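Local coordinates for protein Cow rumen GH26 endo-mannanase (Metagenome, PDB 6UEH) that hydrolyses internal beta-1,4 linkages of mannans, probably including galactomannan, as an endo-mannanase of glycoside hydrolase family 26, at residues Y160-G172 with Y471-P483. Numbering follows the deposited sequence.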
loop_
_atom_site.group_PDB
_atom_site.type_symbol
_atom_site.label_atom_id
_atom_site.label_comp_id
_atom_site.label_asym_id
_atom_site.label_seq_id
_atom_site.Cartn_x
_atom_site.Cartn_y
_atom_site.Cartn_z
ATOM N N TYR A 160 -3.837 19.553 -2.368
ATOM C CA TYR A 160 -4.527 19.156 -3.590
ATOM C C TYR A 160 -4.806 17.659 -3.583
ATOM O O TYR A 160 -5.900 17.219 -3.939
ATOM C CB TYR A 160 -3.724 19.512 -4.842
ATOM C CG TYR A 160 -4.270 18.810 -6.067
ATOM C CD1 TYR A 160 -5.417 19.273 -6.699
ATOM C CD2 TYR A 160 -3.660 17.664 -6.573
ATOM C CE1 TYR A 160 -5.933 18.628 -7.805
ATOM C CE2 TYR A 160 -4.172 17.011 -7.679
ATOM C CZ TYR A 160 -5.307 17.498 -8.293
ATOM O OH TYR A 160 -5.820 16.855 -9.396
ATOM N N LEU A 161 -3.799 16.880 -3.195
ATOM C CA LEU A 161 -3.938 15.430 -3.105
ATOM C C LEU A 161 -5.051 15.059 -2.132
ATOM O O LEU A 161 -5.864 14.180 -2.410
ATOM C CB LEU A 161 -2.621 14.784 -2.670
ATOM C CG LEU A 161 -1.424 15.015 -3.594
ATOM C CD1 LEU A 161 -0.147 14.421 -3.006
ATOM C CD2 LEU A 161 -1.700 14.446 -4.978
ATOM N N GLY A 162 -5.083 15.740 -0.992
ATOM C CA GLY A 162 -6.118 15.512 -0.002
ATOM C C GLY A 162 -7.498 15.860 -0.528
ATOM O O GLY A 162 -8.500 15.307 -0.078
ATOM N N SER A 163 -7.549 16.776 -1.492
ATOM C CA SER A 163 -8.824 17.262 -2.011
ATOM C C SER A 163 -9.477 16.258 -2.955
ATOM O O SER A 163 -10.679 16.320 -3.196
ATOM C CB SER A 163 -8.641 18.607 -2.726
ATOM O OG SER A 163 -8.060 18.437 -4.008
ATOM N N VAL A 164 -8.687 15.331 -3.489
ATOM C CA VAL A 164 -9.231 14.332 -4.403
ATOM C C VAL A 164 -9.228 12.938 -3.781
ATOM O O VAL A 164 -9.780 11.998 -4.351
ATOM C CB VAL A 164 -8.450 14.301 -5.732
ATOM C CG1 VAL A 164 -8.523 15.660 -6.415
ATOM C CG2 VAL A 164 -7.002 13.893 -5.496
ATOM N N TYR A 165 -8.618 12.817 -2.605
ATOM C CA TYR A 165 -8.521 11.539 -1.904
ATOM C C TYR A 165 -9.901 10.995 -1.559
ATOM O O TYR A 165 -10.678 11.650 -0.862
ATOM C CB TYR A 165 -7.682 11.693 -0.635
ATOM C CG TYR A 165 -7.309 10.391 0.046
ATOM C CD1 TYR A 165 -6.669 9.375 -0.654
ATOM C CD2 TYR A 165 -7.562 10.195 1.399
ATOM C CE1 TYR A 165 -6.313 8.187 -0.031
ATOM C CE2 TYR A 165 -7.207 9.008 2.032
ATOM C CZ TYR A 165 -6.582 8.009 1.312
ATOM O OH TYR A 165 -6.223 6.831 1.932
ATOM N N GLY A 166 -10.201 9.800 -2.054
ATOM C CA GLY A 166 -11.494 9.182 -1.823
ATOM C C GLY A 166 -12.498 9.480 -2.923
ATOM O O GLY A 166 -13.533 8.820 -3.020
ATOM N N LYS A 167 -12.192 10.470 -3.756
ATOM C CA LYS A 167 -13.080 10.857 -4.850
ATOM C C LYS A 167 -12.548 10.407 -6.210
ATOM O O LYS A 167 -13.318 10.106 -7.122
ATOM C CB LYS A 167 -13.289 12.374 -4.861
ATOM C CG LYS A 167 -13.875 12.946 -3.579
ATOM C CD LYS A 167 -14.375 14.369 -3.798
ATOM C CE LYS A 167 -13.690 15.363 -2.872
ATOM N NZ LYS A 167 -13.939 15.067 -1.431
ATOM N N LYS A 168 -11.226 10.380 -6.343
ATOM C CA LYS A 168 -10.576 10.023 -7.600
ATOM C C LYS A 168 -9.353 9.151 -7.352
ATOM O O LYS A 168 -8.939 8.956 -6.208
ATOM C CB LYS A 168 -10.137 11.278 -8.368
ATOM C CG LYS A 168 -11.191 12.365 -8.521
ATOM C CD LYS A 168 -12.163 12.041 -9.636
ATOM C CE LYS A 168 -13.115 13.199 -9.883
ATOM N NZ LYS A 168 -14.029 12.912 -11.020
ATOM N N ILE A 169 -8.776 8.632 -8.431
ATOM C CA ILE A 169 -7.435 8.069 -8.379
ATOM C C ILE A 169 -6.583 8.787 -9.429
ATOM O O ILE A 169 -7.040 9.063 -10.540
ATOM C CB ILE A 169 -7.427 6.533 -8.598
ATOM C CG1 ILE A 169 -6.042 5.956 -8.290
ATOM C CG2 ILE A 169 -7.882 6.167 -10.009
ATOM C CD1 ILE A 169 -6.001 4.444 -8.226
ATOM N N ILE A 170 -5.356 9.127 -9.060
ATOM C CA ILE A 170 -4.486 9.891 -9.946
ATOM C C ILE A 170 -3.605 8.960 -10.773
ATOM O O ILE A 170 -2.980 8.054 -10.234
ATOM C CB ILE A 170 -3.605 10.867 -9.144
ATOM C CG1 ILE A 170 -4.483 11.750 -8.254
ATOM C CG2 ILE A 170 -2.745 11.713 -10.075
ATOM C CD1 ILE A 170 -3.711 12.650 -7.322
ATOM N N SER A 171 -3.557 9.175 -12.082
ATOM C CA SER A 171 -2.725 8.336 -12.941
ATOM C C SER A 171 -1.240 8.634 -12.744
ATOM O O SER A 171 -0.855 9.764 -12.449
ATOM C CB SER A 171 -3.109 8.517 -14.413
ATOM O OG SER A 171 -3.046 9.877 -14.796
ATOM N N GLY A 172 -0.410 7.609 -12.904
ATOM C CA GLY A 172 1.022 7.767 -12.737
ATOM C C GLY A 172 1.813 6.777 -13.564
ATOM O O GLY A 172 1.280 5.762 -14.008
ATOM N N TYR A 471 -7.994 5.344 -18.026
ATOM C CA TYR A 471 -7.412 6.647 -18.339
ATOM C C TYR A 471 -8.450 7.650 -18.846
ATOM O O TYR A 471 -8.273 8.859 -18.690
ATOM C CB TYR A 471 -6.284 6.499 -19.362
ATOM C CG TYR A 471 -4.908 6.485 -18.732
ATOM C CD1 TYR A 471 -4.233 7.672 -18.474
ATOM C CD2 TYR A 471 -4.289 5.289 -18.389
ATOM C CE1 TYR A 471 -2.976 7.671 -17.895
ATOM C CE2 TYR A 471 -3.028 5.276 -17.807
ATOM C CZ TYR A 471 -2.380 6.472 -17.563
ATOM O OH TYR A 471 -1.130 6.471 -16.987
ATOM N N THR A 472 -9.531 7.158 -19.445
ATOM C CA THR A 472 -10.587 8.051 -19.925
ATOM C C THR A 472 -11.776 8.073 -18.970
ATOM O O THR A 472 -12.829 8.631 -19.286
ATOM C CB THR A 472 -11.084 7.655 -21.329
ATOM O OG1 THR A 472 -11.773 6.400 -21.265
ATOM C CG2 THR A 472 -9.915 7.550 -22.299
ATOM N N SER A 473 -11.600 7.464 -17.802
ATOM C CA SER A 473 -12.644 7.430 -16.785
ATOM C C SER A 473 -12.712 8.738 -16.003
ATOM O O SER A 473 -11.688 9.375 -15.759
ATOM C CB SER A 473 -12.410 6.265 -15.823
ATOM O OG SER A 473 -13.312 6.320 -14.732
ATOM N N ASP A 474 -13.920 9.132 -15.605
ATOM C CA ASP A 474 -14.100 10.325 -14.780
ATOM C C ASP A 474 -13.418 10.158 -13.430
ATOM O O ASP A 474 -13.013 11.135 -12.799
ATOM C CB ASP A 474 -15.587 10.627 -14.576
ATOM C CG ASP A 474 -16.259 11.131 -15.837
ATOM O OD1 ASP A 474 -15.559 11.703 -16.698
ATOM O OD2 ASP A 474 -17.489 10.958 -15.963
ATOM N N TYR A 475 -13.290 8.908 -12.997
ATOM C CA TYR A 475 -12.693 8.597 -11.706
ATOM C C TYR A 475 -11.175 8.802 -11.713
ATOM O O TYR A 475 -10.553 8.921 -10.660
ATOM C CB TYR A 475 -13.036 7.158 -11.305
ATOM C CG TYR A 475 -12.529 6.761 -9.936
ATOM C CD1 TYR A 475 -13.136 7.243 -8.783
ATOM C CD2 TYR A 475 -11.447 5.901 -9.797
ATOM C CE1 TYR A 475 -12.675 6.887 -7.530
ATOM C CE2 TYR A 475 -10.980 5.535 -8.545
ATOM C CZ TYR A 475 -11.597 6.031 -7.417
ATOM O OH TYR A 475 -11.137 5.672 -6.169
ATOM N N CYS A 476 -10.579 8.857 -12.899
ATOM C CA CYS A 476 -9.125 8.940 -12.998
ATOM C C CYS A 476 -8.637 10.326 -13.401
ATOM O O CYS A 476 -9.071 10.884 -14.407
ATOM C CB CYS A 476 -8.604 7.900 -13.988
ATOM S SG CYS A 476 -6.808 7.918 -14.256
ATOM N N ILE A 477 -7.726 10.872 -12.603
ATOM C CA ILE A 477 -7.119 12.164 -12.893
ATOM C C ILE A 477 -5.893 11.992 -13.781
ATOM O O ILE A 477 -4.975 11.240 -13.449
ATOM C CB ILE A 477 -6.726 12.898 -11.596
ATOM C CG1 ILE A 477 -7.986 13.325 -10.842
ATOM C CG2 ILE A 477 -5.850 14.104 -11.901
ATOM C CD1 ILE A 477 -7.713 13.912 -9.484
ATOM N N THR A 478 -5.892 12.681 -14.917
ATOM C CA THR A 478 -4.762 12.637 -15.837
ATOM C C THR A 478 -4.084 14.005 -15.870
ATOM O O THR A 478 -4.496 14.916 -15.149
ATOM C CB THR A 478 -5.201 12.223 -17.257
ATOM O OG1 THR A 478 -6.020 13.248 -17.833
ATOM C CG2 THR A 478 -5.991 10.918 -17.209
ATOM N N LEU A 479 -3.055 14.148 -16.703
ATOM C CA LEU A 479 -2.241 15.365 -16.718
ATOM C C LEU A 479 -3.070 16.632 -16.944
ATOM O O LEU A 479 -2.868 17.648 -16.275
ATOM C CB LEU A 479 -1.152 15.261 -17.791
ATOM C CG LEU A 479 -0.157 16.423 -17.853
ATOM C CD1 LEU A 479 0.485 16.641 -16.495
ATOM C CD2 LEU A 479 0.906 16.181 -18.917
ATOM N N GLU A 480 -4.012 16.554 -17.879
ATOM C CA GLU A 480 -4.845 17.698 -18.239
ATOM C C GLU A 480 -5.747 18.168 -17.096
ATOM O O GLU A 480 -6.166 19.325 -17.070
ATOM C CB GLU A 480 -5.705 17.352 -19.457
ATOM C CG GLU A 480 -6.664 16.193 -19.214
ATOM C CD GLU A 480 -7.563 15.907 -20.402
ATOM O OE1 GLU A 480 -7.326 16.484 -21.485
ATOM O OE2 GLU A 480 -8.509 15.104 -20.248
ATOM N N ASP A 481 -6.046 17.273 -16.156
ATOM C CA ASP A 481 -6.979 17.574 -15.070
ATOM C C ASP A 481 -6.338 18.381 -13.943
ATOM O O ASP A 481 -7.039 18.943 -13.099
ATOM C CB ASP A 481 -7.563 16.280 -14.490
ATOM C CG ASP A 481 -8.302 15.450 -15.524
ATOM O OD1 ASP A 481 -8.922 16.034 -16.439
ATOM O OD2 ASP A 481 -8.266 14.205 -15.413
ATOM N N LEU A 482 -5.010 18.427 -13.921
ATOM C CA LEU A 482 -4.287 19.096 -12.846
ATOM C C LEU A 482 -4.439 20.616 -12.929
ATOM O O LEU A 482 -4.631 21.167 -14.009
ATOM C CB LEU A 482 -2.806 18.709 -12.880
ATOM C CG LEU A 482 -2.496 17.229 -12.640
ATOM C CD1 LEU A 482 -0.991 17.004 -12.598
ATOM C CD2 LEU A 482 -3.153 16.731 -11.356
ATOM N N PRO A 483 -4.365 21.298 -11.777
ATOM C CA PRO A 483 -4.528 22.756 -11.757
ATOM C C PRO A 483 -3.289 23.512 -12.232
ATOM O O PRO A 483 -3.416 24.592 -12.807
ATOM C CB PRO A 483 -4.802 23.064 -10.276
ATOM C CG PRO A 483 -5.077 21.733 -9.624
ATOM C CD PRO A 483 -4.305 20.736 -10.418
HETATM O O HOH W 1 -8.165 17.847 -10.168
HETATM O O HOH W 2 0.532 4.440 -16.370
#
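Ile477 fits among Tyr160, Val164 and Lys168, and its carbons can be followed outward. Its CB lies near Ile169 O and Ile170 CA; CG2 reaches the hydroxyl of Tyr160; CG1, turned opposite the carbonyl carbon (chi1 -69°), passes CB of Lys168; CD1 ends tip to tip against CG1 of Val164 (3.6 Å) and beside Tyr160 OH. Pro483 CD lies over a face of the Tyr160 ring. Leu482 CD2 is 3.3 Å from Tyr160 OH, and that hydroxyl hydrogen-bonds to a water lying in the plane of the ring. Backbone bonds join the strands in parallel: Ile169 N gives to Tyr475 O (2.9 Å) and Ile477 N to Ile169 O (2.8 Å). In this (beta/alpha)8 barrel of glycoside hydrolase family 26 the pairing joins the first barrel strand, 169-174, to the last, 476-477. Ile477 O takes two bonds from Ser171, one from N and one from OG (2.7 Å). On the face of the sheet that carries Ile169, the Tyr475 ring lies with one face on Lys168 CA and its CE2 against Ile169 CG2 (3.5 Å). With an alanine at Tyr475 the ring is lost, which is likely to leave a gap beside Lys168 CA and Ile169 CG2 and deprive Leu438 of helix 435-441 of a contact. Lys168 bends at chi2 (-80°), bringing NZ to Asp474 O (2.7 Å) from above the carbonyl plane.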